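Local coordinates for protein acetolactate synthase, small subunit (Thermotoga maritima, PDB 2FGC) that is the small, probably regulatory subunit of a two-subunit enzyme, built from an N-terminal ACT domain followed by a second domain with ferredoxin-like strand and helix order, at residues R53-S58 against I84-K89; Q90-K93 against K99-P102; F130-I135 against E160-L165; G154-V159 against T177-M182. All coordinates share one frame; numbering follows the deposited sequence.

Contact 1: R53-S58 against I84-K89; sequences RGFNIS and IEQIEK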
loop_
_atom_site.group_PDB
_atom_site.type_symbol
_atom_site.label_atom_id
_atom_site.label_comp_id
_atom_site.label_asym_id
_atom_site.label_seq_id
_atom_site.Cartn_x
_atom_site.Cartn_y
_atom_site.Cartn_z
ATOM N N ARG A 53 -15.405 -3.315 17.682
ATOM C CA ARG A 53 -14.663 -2.914 18.883
ATOM C C ARG A 53 -14.543 -1.372 18.991
ATOM O O ARG A 53 -14.022 -0.842 19.987
ATOM C CB ARG A 53 -13.286 -3.586 18.915
ATOM C CG ARG A 53 -12.693 -3.726 20.297
ATOM C CD ARG A 53 -13.469 -4.750 21.087
ATOM N NE ARG A 53 -13.324 -4.580 22.528
ATOM C CZ ARG A 53 -14.313 -4.232 23.354
ATOM N NH1 ARG A 53 -15.542 -3.995 22.903
ATOM N NH2 ARG A 53 -14.074 -4.118 24.651
ATOM N N GLY A 54 -15.035 -0.666 17.969
ATOM C CA GLY A 54 -15.022 0.793 17.947
ATOM C C GLY A 54 -13.625 1.372 17.766
ATOM O O GLY A 54 -13.242 2.295 18.492
ATOM N N PHE A 55 -12.874 0.824 16.803
ATOM C CA PHE A 55 -11.527 1.297 16.457
ATOM C C PHE A 55 -11.515 2.226 15.239
ATOM O O PHE A 55 -11.981 1.865 14.153
ATOM C CB PHE A 55 -10.581 0.118 16.216
ATOM C CG PHE A 55 -10.193 -0.619 17.473
ATOM C CD1 PHE A 55 -9.883 0.074 18.644
ATOM C CD2 PHE A 55 -10.122 -2.012 17.484
ATOM C CE1 PHE A 55 -9.518 -0.613 19.801
ATOM C CE2 PHE A 55 -9.745 -2.703 18.630
ATOM C CZ PHE A 55 -9.450 -2.005 19.793
ATOM N N ASN A 56 -10.977 3.424 15.425
ATOM C CA ASN A 56 -10.959 4.398 14.368
ATOM C C ASN A 56 -9.707 4.265 13.449
ATOM O O ASN A 56 -8.748 5.041 13.549
ATOM C CB ASN A 56 -11.079 5.789 14.980
ATOM C CG ASN A 56 -11.704 6.795 14.033
ATOM O OD1 ASN A 56 -11.076 7.255 13.072
ATOM N ND2 ASN A 56 -12.947 7.154 14.311
ATOM N N ILE A 57 -9.744 3.286 12.549
ATOM C CA ILE A 57 -8.650 3.027 11.609
ATOM C C ILE A 57 -8.508 4.056 10.485
ATOM O O ILE A 57 -9.361 4.147 9.633
ATOM C CB ILE A 57 -8.810 1.632 11.013
ATOM C CG1 ILE A 57 -8.808 0.607 12.151
ATOM C CG2 ILE A 57 -7.714 1.345 9.999
ATOM C CD1 ILE A 57 -8.584 -0.822 11.724
ATOM N N SER A 58 -7.422 4.821 10.489
ATOM C CA SER A 58 -7.139 5.812 9.444
ATOM C C SER A 58 -6.496 5.214 8.174
ATOM O O SER A 58 -6.675 5.725 7.082
ATOM C CB SER A 58 -6.166 6.881 9.968
ATOM O OG SER A 58 -6.503 7.301 11.271
ATOM N N ILE A 84 -3.258 1.459 22.003
ATOM C CA ILE A 84 -2.343 0.358 21.624
ATOM C C ILE A 84 -2.581 -0.919 22.463
ATOM O O ILE A 84 -2.719 -1.996 21.900
ATOM C CB ILE A 84 -0.849 0.778 21.593
ATOM N N GLU A 85 -2.691 -0.789 23.783
ATOM C CA GLU A 85 -3.026 -1.935 24.630
ATOM C C GLU A 85 -4.282 -2.619 24.131
ATOM O O GLU A 85 -4.305 -3.826 23.933
ATOM C CB GLU A 85 -3.231 -1.515 26.097
ATOM C CG GLU A 85 -1.953 -1.370 26.936
ATOM C CD GLU A 85 -0.884 -0.504 26.258
ATOM O OE1 GLU A 85 0.311 -0.855 26.386
ATOM O OE2 GLU A 85 -1.231 0.511 25.588
ATOM N N GLN A 86 -5.321 -1.824 23.925
ATOM C CA GLN A 86 -6.613 -2.327 23.512
ATOM C C GLN A 86 -6.528 -3.158 22.258
ATOM O O GLN A 86 -6.974 -4.284 22.228
ATOM C CB GLN A 86 -7.576 -1.172 23.309
ATOM C CG GLN A 86 -8.409 -0.891 24.523
ATOM C CD GLN A 86 -9.569 -1.864 24.664
ATOM O OE1 GLN A 86 -10.534 -1.828 23.884
ATOM N NE2 GLN A 86 -9.485 -2.733 25.673
ATOM N N ILE A 87 -5.932 -2.594 21.227
ATOM C CA ILE A 87 -5.777 -3.261 19.957
ATOM C C ILE A 87 -5.006 -4.559 20.100
ATOM O O ILE A 87 -5.411 -5.575 19.553
ATOM C CB ILE A 87 -5.052 -2.340 19.001
ATOM C CG1 ILE A 87 -6.048 -1.369 18.412
ATOM C CG2 ILE A 87 -4.358 -3.118 17.908
ATOM C CD1 ILE A 87 -5.437 -0.431 17.431
ATOM N N GLU A 88 -3.899 -4.501 20.835
ATOM C CA GLU A 88 -3.118 -5.671 21.211
ATOM C C GLU A 88 -4.013 -6.741 21.831
ATOM O O GLU A 88 -4.193 -7.791 21.245
ATOM C CB GLU A 88 -2.008 -5.264 22.182
ATOM C CG GLU A 88 -0.864 -6.267 22.364
ATOM C CD GLU A 88 0.510 -5.575 22.358
ATOM O OE1 GLU A 88 0.570 -4.366 22.686
ATOM O OE2 GLU A 88 1.531 -6.223 22.012
ATOM N N LYS A 89 -4.599 -6.453 22.988
ATOM C CA LYS A 89 -5.496 -7.390 23.658
ATOM C C LYS A 89 -6.506 -8.049 22.709
ATOM O O LYS A 89 -6.610 -9.261 22.682
ATOM C CB LYS A 89 -6.213 -6.697 24.813
ATOM C CG LYS A 89 -7.139 -7.591 25.604
ATOM C CD LYS A 89 -7.955 -6.785 26.622
#

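Contact 2: Q90-K93 against K99-P102; sequences QAYK and KVTP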
loop_
_atom_site.group_PDB
_atom_site.type_symbol
_atom_site.label_atom_id
_atom_site.label_comp_id
_atom_site.label_asym_id
_atom_site.label_seq_id
_atom_site.Cartn_x
_atom_site.Cartn_y
_atom_site.Cartn_z
ATOM N N GLN A 90 -7.220 -7.242 21.927
ATOM C CA GLN A 90 -8.287 -7.684 20.986
ATOM C C GLN A 90 -7.832 -8.399 19.706
ATOM O O GLN A 90 -8.535 -9.279 19.212
ATOM C CB GLN A 90 -9.129 -6.485 20.521
ATOM C CG GLN A 90 -9.636 -5.584 21.627
ATOM C CD GLN A 90 -10.531 -6.293 22.591
ATOM O OE1 GLN A 90 -11.304 -7.164 22.202
ATOM N NE2 GLN A 90 -10.435 -5.931 23.864
ATOM N N ALA A 91 -6.709 -7.989 19.130
ATOM C CA ALA A 91 -6.197 -8.679 17.960
ATOM C C ALA A 91 -5.858 -10.158 18.293
ATOM O O ALA A 91 -6.279 -11.096 17.570
ATOM C CB ALA A 91 -4.944 -7.915 17.365
ATOM N N TYR A 92 -5.164 -10.342 19.428
ATOM C CA TYR A 92 -4.647 -11.634 19.867
ATOM C C TYR A 92 -5.741 -12.666 20.016
ATOM O O TYR A 92 -5.472 -13.835 20.047
ATOM C CB TYR A 92 -3.743 -11.516 21.117
ATOM C CG TYR A 92 -2.284 -11.175 20.781
ATOM C CD1 TYR A 92 -1.590 -11.875 19.786
ATOM C CD2 TYR A 92 -1.597 -10.156 21.457
ATOM C CE1 TYR A 92 -0.244 -11.576 19.476
ATOM C CE2 TYR A 92 -0.253 -9.845 21.169
ATOM C CZ TYR A 92 0.418 -10.548 20.167
ATOM O OH TYR A 92 1.732 -10.225 19.871
ATOM N N LYS A 93 -6.987 -12.233 19.986
ATOM C CA LYS A 93 -8.093 -13.172 20.102
ATOM C C LYS A 93 -8.450 -13.812 18.765
ATOM O O LYS A 93 -9.235 -14.752 18.692
ATOM C CB LYS A 93 -9.315 -12.503 20.741
ATOM C CG LYS A 93 -8.945 -11.579 21.873
ATOM C CD LYS A 93 -10.057 -11.426 22.883
ATOM C CE LYS A 93 -9.371 -11.149 24.246
ATOM N NZ LYS A 93 -10.207 -10.251 25.108
ATOM N N LYS A 99 1.599 -12.165 15.828
ATOM C CA LYS A 99 2.396 -11.194 16.543
ATOM C C LYS A 99 1.882 -9.788 16.240
ATOM O O LYS A 99 1.639 -9.449 15.061
ATOM C CB LYS A 99 3.887 -11.282 16.169
ATOM C CG LYS A 99 4.750 -10.810 17.324
ATOM C CD LYS A 99 6.142 -10.464 16.935
ATOM C CE LYS A 99 6.905 -10.074 18.191
ATOM N NZ LYS A 99 8.271 -9.651 17.827
ATOM N N VAL A 100 1.727 -8.989 17.304
ATOM C CA VAL A 100 1.349 -7.568 17.209
ATOM C C VAL A 100 2.558 -6.774 17.691
ATOM O O VAL A 100 3.086 -7.042 18.738
ATOM C CB VAL A 100 0.071 -7.231 18.067
ATOM C CG1 VAL A 100 -0.296 -5.760 17.975
ATOM C CG2 VAL A 100 -1.124 -8.114 17.670
ATOM N N THR A 101 3.025 -5.857 16.871
ATOM C CA THR A 101 4.201 -5.009 17.132
ATOM C C THR A 101 3.773 -3.527 17.077
ATOM O O THR A 101 3.493 -3.003 15.998
ATOM C CB THR A 101 5.292 -5.180 15.998
ATOM O OG1 THR A 101 5.643 -6.564 15.842
ATOM C CG2 THR A 101 6.574 -4.323 16.261
ATOM N N PRO A 102 3.699 -2.854 18.226
ATOM C CA PRO A 102 3.533 -1.390 18.143
ATOM C C PRO A 102 4.770 -0.696 17.530
ATOM O O PRO A 102 5.922 -1.094 17.750
ATOM C CB PRO A 102 3.328 -0.954 19.589
ATOM C CG PRO A 102 3.071 -2.214 20.354
ATOM C CD PRO A 102 3.726 -3.349 19.607
#

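Contact 3: F130-I135 against E160-L165; sequences FQLVEI and EAFINL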
loop_
_atom_site.group_PDB
_atom_site.type_symbol
_atom_site.label_atom_id
_atom_site.label_comp_id
_atom_site.label_asym_id
_atom_site.label_seq_id
_atom_site.Cartn_x
_atom_site.Cartn_y
_atom_site.Cartn_z
ATOM N N PHE A 130 6.719 18.637 -14.889
ATOM C CA PHE A 130 7.935 17.827 -14.867
ATOM C C PHE A 130 8.952 18.345 -13.856
ATOM O O PHE A 130 9.670 17.583 -13.223
ATOM C CB PHE A 130 8.592 17.738 -16.245
ATOM C CG PHE A 130 7.773 16.990 -17.255
ATOM C CD1 PHE A 130 7.040 15.871 -16.887
ATOM C CD2 PHE A 130 7.753 17.392 -18.584
ATOM C CE1 PHE A 130 6.269 15.180 -17.819
ATOM C CE2 PHE A 130 6.992 16.685 -19.532
ATOM C CZ PHE A 130 6.249 15.585 -19.136
ATOM N N GLN A 131 9.022 19.657 -13.744
ATOM C CA GLN A 131 9.826 20.297 -12.736
ATOM C C GLN A 131 9.471 19.884 -11.341
ATOM O O GLN A 131 10.352 19.618 -10.529
ATOM C CB GLN A 131 9.605 21.761 -12.830
ATOM C CG GLN A 131 10.424 22.273 -13.891
ATOM C CD GLN A 131 10.468 23.743 -13.842
ATOM O OE1 GLN A 131 9.452 24.405 -13.501
ATOM N NE2 GLN A 131 11.649 24.304 -14.167
ATOM N N LEU A 132 8.167 19.827 -11.092
ATOM C CA LEU A 132 7.653 19.471 -9.799
ATOM C C LEU A 132 8.038 18.005 -9.439
ATOM O O LEU A 132 8.502 17.705 -8.312
ATOM C CB LEU A 132 6.145 19.745 -9.772
ATOM C CG LEU A 132 5.581 19.525 -8.379
ATOM C CD1 LEU A 132 6.002 20.636 -7.468
ATOM C CD2 LEU A 132 4.023 19.337 -8.390
ATOM N N VAL A 133 7.859 17.112 -10.416
ATOM C CA VAL A 133 8.222 15.713 -10.275
ATOM C C VAL A 133 9.714 15.611 -9.936
ATOM O O VAL A 133 10.066 14.885 -9.018
ATOM C CB VAL A 133 7.901 14.955 -11.556
ATOM C CG1 VAL A 133 8.576 13.571 -11.589
ATOM C CG2 VAL A 133 6.393 14.871 -11.726
ATOM N N GLU A 134 10.580 16.351 -10.645
ATOM C CA GLU A 134 12.021 16.352 -10.344
ATOM C C GLU A 134 12.322 16.823 -8.927
ATOM O O GLU A 134 13.066 16.165 -8.224
ATOM C CB GLU A 134 12.799 17.231 -11.313
ATOM C CG GLU A 134 12.752 16.753 -12.737
ATOM C CD GLU A 134 13.727 17.484 -13.653
ATOM O OE1 GLU A 134 14.770 17.997 -13.123
ATOM O OE2 GLU A 134 13.427 17.537 -14.901
ATOM N N ILE A 135 11.758 17.969 -8.522
ATOM C CA ILE A 135 11.929 18.488 -7.153
ATOM C C ILE A 135 11.467 17.461 -6.111
ATOM O O ILE A 135 12.099 17.289 -5.080
ATOM C CB ILE A 135 11.169 19.845 -6.933
ATOM C CG1 ILE A 135 11.864 20.968 -7.708
ATOM C CG2 ILE A 135 11.091 20.209 -5.446
ATOM C CD1 ILE A 135 10.939 22.118 -8.113
ATOM N N GLU A 160 1.356 14.351 0.162
ATOM C CA GLU A 160 0.223 15.242 0.110
ATOM C C GLU A 160 0.586 16.625 -0.387
ATOM O O GLU A 160 -0.122 17.219 -1.214
ATOM C CB GLU A 160 -0.473 15.294 1.466
ATOM C CG GLU A 160 -1.610 14.290 1.496
ATOM C CD GLU A 160 -1.994 13.847 2.896
ATOM O OE1 GLU A 160 -1.606 14.537 3.872
ATOM O OE2 GLU A 160 -2.688 12.800 3.016
ATOM N N ALA A 161 1.708 17.138 0.096
ATOM C CA ALA A 161 2.230 18.411 -0.402
ATOM C C ALA A 161 2.363 18.339 -1.933
ATOM O O ALA A 161 2.015 19.276 -2.654
ATOM C CB ALA A 161 3.551 18.737 0.258
ATOM N N PHE A 162 2.835 17.214 -2.434
ATOM C CA PHE A 162 2.992 17.050 -3.878
ATOM C C PHE A 162 1.630 17.106 -4.626
ATOM O O PHE A 162 1.439 17.904 -5.557
ATOM C CB PHE A 162 3.735 15.737 -4.208
ATOM C CG PHE A 162 3.837 15.504 -5.679
ATOM C CD1 PHE A 162 4.810 16.164 -6.428
ATOM C CD2 PHE A 162 2.914 14.730 -6.334
ATOM C CE1 PHE A 162 4.921 15.994 -7.826
ATOM C CE2 PHE A 162 2.993 14.565 -7.761
ATOM C CZ PHE A 162 4.028 15.212 -8.496
ATOM N N ILE A 163 0.692 16.255 -4.204
ATOM C CA ILE A 163 -0.677 16.240 -4.693
ATOM C C ILE A 163 -1.364 17.580 -4.660
ATOM O O ILE A 163 -2.054 17.946 -5.608
ATOM C CB ILE A 163 -1.490 15.194 -3.925
ATOM C CG1 ILE A 163 -1.118 13.806 -4.448
ATOM C CG2 ILE A 163 -3.028 15.465 -4.029
ATOM C CD1 ILE A 163 -1.509 12.601 -3.442
ATOM N N ASN A 164 -1.186 18.324 -3.587
ATOM C CA ASN A 164 -1.783 19.647 -3.509
ATOM C C ASN A 164 -1.183 20.686 -4.423
ATOM O O ASN A 164 -1.847 21.680 -4.772
ATOM C CB ASN A 164 -1.806 20.129 -2.070
ATOM C CG ASN A 164 -2.758 19.285 -1.209
ATOM O OD1 ASN A 164 -3.820 18.811 -1.673
ATOM N ND2 ASN A 164 -2.373 19.080 0.042
ATOM N N LEU A 165 0.055 20.465 -4.848
ATOM C CA LEU A 165 0.705 21.420 -5.730
ATOM C C LEU A 165 0.303 21.260 -7.199
ATOM O O LEU A 165 0.613 22.129 -8.062
ATOM C CB LEU A 165 2.212 21.316 -5.577
ATOM C CG LEU A 165 2.741 21.992 -4.322
ATOM C CD1 LEU A 165 4.206 21.651 -4.167
ATOM C CD2 LEU A 165 2.575 23.494 -4.389
#

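Contact 4: G154-V159 against T177-M182; sequences GARSKV and TGIVAM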
loop_
_atom_site.group_PDB
_atom_site.type_symbol
_atom_site.label_atom_id
_atom_site.label_comp_id
_atom_site.label_asym_id
_atom_site.label_seq_id
_atom_site.Cartn_x
_atom_site.Cartn_y
_atom_site.Cartn_z
ATOM N N GLY A 154 7.098 8.638 -0.210
ATOM C CA GLY A 154 7.814 9.484 0.808
ATOM C C GLY A 154 6.974 9.498 2.020
ATOM O O GLY A 154 5.992 8.796 2.059
ATOM N N ALA A 155 7.315 10.309 3.009
ATOM C CA ALA A 155 6.407 10.575 4.120
ATOM C C ALA A 155 5.021 11.046 3.620
ATOM O O ALA A 155 4.881 11.625 2.533
ATOM C CB ALA A 155 7.029 11.627 5.048
ATOM N N ARG A 156 3.992 10.823 4.406
ATOM C CA ARG A 156 2.651 11.210 3.979
ATOM C C ARG A 156 2.535 12.719 3.680
ATOM O O ARG A 156 1.882 13.129 2.705
ATOM C CB ARG A 156 1.574 10.765 4.967
ATOM C CG ARG A 156 0.220 11.417 4.703
ATOM C CD ARG A 156 -0.884 10.755 5.483
ATOM N NE ARG A 156 -1.311 9.495 4.871
ATOM C CZ ARG A 156 -2.348 8.764 5.274
ATOM N NH1 ARG A 156 -3.100 9.178 6.310
ATOM N NH2 ARG A 156 -2.625 7.613 4.634
ATOM N N SER A 157 3.190 13.551 4.474
ATOM C CA SER A 157 3.190 14.970 4.174
ATOM C C SER A 157 4.021 15.355 2.922
ATOM O O SER A 157 3.842 16.417 2.377
ATOM C CB SER A 157 3.615 15.770 5.416
ATOM O OG SER A 157 4.956 15.461 5.730
ATOM N N LYS A 158 4.921 14.516 2.438
ATOM C CA LYS A 158 5.588 14.853 1.175
ATOM C C LYS A 158 4.625 14.520 0.014
ATOM O O LYS A 158 4.443 15.310 -0.929
ATOM C CB LYS A 158 6.912 14.122 1.052
ATOM C CG LYS A 158 7.567 14.237 -0.359
ATOM C CD LYS A 158 8.985 13.674 -0.384
ATOM C CE LYS A 158 9.371 13.116 -1.748
ATOM N NZ LYS A 158 10.835 12.807 -1.879
ATOM N N VAL A 159 3.988 13.360 0.125
ATOM C CA VAL A 159 3.033 12.878 -0.842
ATOM C C VAL A 159 1.874 13.861 -0.960
ATOM O O VAL A 159 1.472 14.204 -2.068
ATOM C CB VAL A 159 2.582 11.417 -0.528
ATOM C CG1 VAL A 159 1.564 10.937 -1.555
ATOM C CG2 VAL A 159 3.786 10.469 -0.613
ATOM N N THR A 177 -1.372 3.946 -1.476
ATOM C CA THR A 177 -1.253 2.869 -0.496
ATOM C C THR A 177 -1.522 3.562 0.843
ATOM O O THR A 177 -1.516 4.800 0.931
ATOM C CB THR A 177 0.170 2.307 -0.561
ATOM O OG1 THR A 177 1.094 3.260 0.021
ATOM C CG2 THR A 177 0.578 2.047 -2.030
ATOM N N GLY A 178 -1.748 2.838 1.914
ATOM C CA GLY A 178 -1.628 3.569 3.181
ATOM C C GLY A 178 -0.175 3.763 3.616
ATOM O O GLY A 178 0.763 3.679 2.822
ATOM N N ILE A 179 0.027 3.972 4.903
ATOM C CA ILE A 179 1.362 4.072 5.442
ATOM C C ILE A 179 1.944 2.672 5.710
ATOM O O ILE A 179 1.274 1.820 6.329
ATOM C CB ILE A 179 1.275 4.813 6.773
ATOM C CG1 ILE A 179 0.576 6.171 6.600
ATOM C CG2 ILE A 179 2.631 4.901 7.451
ATOM C CD1 ILE A 179 1.400 7.204 5.843
ATOM N N VAL A 180 3.160 2.421 5.226
ATOM C CA VAL A 180 4.008 1.359 5.777
ATOM C C VAL A 180 4.947 1.991 6.769
ATOM O O VAL A 180 5.484 3.076 6.536
ATOM C CB VAL A 180 4.842 0.610 4.736
ATOM C CG1 VAL A 180 3.961 -0.267 3.878
ATOM C CG2 VAL A 180 5.441 1.567 3.861
ATOM N N ALA A 181 5.129 1.345 7.908
ATOM C CA ALA A 181 6.027 1.890 8.917
ATOM C C ALA A 181 6.748 0.757 9.608
ATOM O O ALA A 181 6.288 -0.403 9.606
ATOM C CB ALA A 181 5.264 2.806 9.929
HETATM N N MSE A 182 7.877 1.124 10.179
HETATM C CA MSE A 182 8.821 0.228 10.820
HETATM C C MSE A 182 9.597 1.051 11.852
HETATM O O MSE A 182 9.848 2.243 11.634
HETATM C CB MSE A 182 9.815 -0.216 9.764
HETATM C CG MSE A 182 10.628 -1.408 10.082
HETATM SE SE MSE A 182 11.183 -2.154 8.323
HETATM C CE MSE A 182 9.462 -3.179 7.708
#

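Contact 1: R53-S58 against I84-K89
The ring of Phe55 lies with one face against Ile87, whose CG1 sits over the ring centre, 3.8 Å from the centroid and only 13° off the ring normal. This is a CH-pi contact: the methylene hydrogens of the isoleucine meet the pi cloud, and the nearest ring atom to Ile87 CG1 is Phe55 CZ, at 3.7 Å. With Ile87 chi1 at -82°, CG1 stands beside the backbone N, the position that brings this branch over the ring. The preceding residue of the helix gives the ring a second, oblique neighbour: Gln86 CB comes within 4.0 Å of Phe55 CE1. A looser pair lies beside it. The Arg53 guanidinium and the Gln86 amide are turned 64° apart, and Arg53 NE stays 4.1 Å from Gln86 OE1, too far for a hydrogen bond.

The turn that presents Phe55 is the Schellman motif ending helix 42-51, with Gly54 at the C-prime position and Phe55 N bonded back to Phe50 O. Phe50 also packs edge-to-face with the Phe55 ring. The chain then continues into strand 56-64, which pairs with strand 70-79. Ile87 touches Val77 on that strand, so the contact joins the loop leading from helix 42-51 into strand 56-64 to helix 83-91.

Contact 2: Q90-K93 against K99-P102
Ala91 and Val100 stand opposite each other where helix 83-91 runs out and strand 97-102 passes, their CA atoms 7.7 Å apart. Strand 97-102 is the outermost of its sheet within this chain. Its backbone is tied to strand 28-37 through the Lys99-Leu35 and Thr101-Ser33 pairs, while the N-H of Val100, between them, is turned to the other side. There it meets Tyr92: Val100 N donates to Tyr92 OH over 2.8 Å, nearly straight, with an N-H...O angle of 166°. A side-chain hydroxyl thus satisfies a backbone donor on the strand's outer edge.

The tyrosine reaches this place from the residue after Ala91, and its ring passes over Val100 at a slant. Val100 CG2 is over one ring face, offset toward the rim, 3.9 Å from the centroid and 15° from the normal, a CH-pi contact. That methyl does double duty, for Ala91 CB packs against Val100 CG2 at 3.8 Å. The valine's chi1 of 179° sends CG1 opposite the backbone N and leaves CG2 beside it, next to the atom that donates to the hydroxyl. Lys99, whose CB points away from the helix, adds its backbone, with CA 3.5 Å from Tyr92 OH. A magnesium ion is modelled about 5 Å from the Tyr92 side chain.

Val100 also touches Val32 and Met34, so the helix end is packed down on the sheet through it. This is the closing helix-strand step of the beta-alpha-beta-beta-alpha-beta order that defines the ACT domain.

Contact 3: F130-I135 against E160-L165
Leu132 reaches across to Phe162 and Leu165, joining the two helices that lie side by side on one face of the four-stranded sheet in the second, ferredoxin-like domain. The short helical segments run almost exactly antiparallel, at 172°, with axes 11.1 Å apart. At that spacing the gap is bridged by large apolar side chains, and no hydrogen bond crosses it.

The closest approach is made by the leucine branch: Leu132 CD2 comes to 3.5 Å from Phe162 CE1, meeting the ring obliquely. Phe162 has its CG opposite the backbone N (chi1 177°), which carries the ring from the flank of its helix into the space between the two. Leu132 CD2 also packs on Leu165 CB at 3.9 Å, so this one methyl lies between phenylalanine and leucine.

Further out, the Phe162 ring rests on the sheet through Ile118, Ile150 and Ile152, and Phe136, just beyond helix 126-135, meets it edge-to-face. Val133 and Phe162 both touch Ile150. On the far side of helix 156-165, Ile163 packs on Ile118 and Ile174, and Glu160 OE2 forms a salt bridge with Arg176 NH1, so that helix is held to strands 110-121 and 171-183 as well. Back between the helices, Val133 CG2 stands at the ring's edge, near its plane, 4.0 Å from Phe162 CZ.

Contact 4: G154-V159 against T177-M182
Arg156 and Ile179 cross at about a right angle, the isoleucine lying against both the root and the head of the arginine. Ile179 CD1 is 3.7 Å from Arg156 CB and equally close to Arg156 NE, while CG1 lies 3.9 Å above one face of the guanidinium, offset toward its rim. The arginine chain is extended up to chi3, where a bend of -78° turns the guanidinium toward the isoleucine. The charge is met outside the pair, since Arg156 NE forms a salt bridge with Glu114 OE1 on strand 110-121, and Ile179 touches that glutamate too.

In the neighbouring turn, Thr177 OG1 donates to Gly178 O over 2.9 Å, in the carbonyl plane and on a lone pair, and also bonds to Met115 N. Ile179 N in turn is bonded to Ser59 OG, on strand 56-64, and Arg156 packs on Glu64 of the second subunit. The contact therefore lies where the two domains and the two subunits come together. Ala155 is at the N-cap, and Arg156 follows it; the contact thus joins the first turn of the second helix to the final strand of a ferredoxin-like beta-alpha-beta-beta-alpha-beta domain.

How the contacts relate
The four contacts fall into two pairs, one in each domain. Contacts 1 and 2 share helix 83-91 and touch directly, Arg53 NE lying 3.3 Å from Gln90 CD; contacts 3 and 4 share helix 156-165 and adjoin in sequence. Contact 4 is the buried one, with its centre about 5 Å from that of the chain, and it alone has a charged group as its main player. The others are partly buried and have centres about 17 to 19 Å from the centre of the chain. Contacts 1 and 2 each set an aliphatic carbon over an aromatic face, contact 2 adding a hydrogen bond to a strand edge, whereas contact 3 packs helix on helix by apolar groups alone.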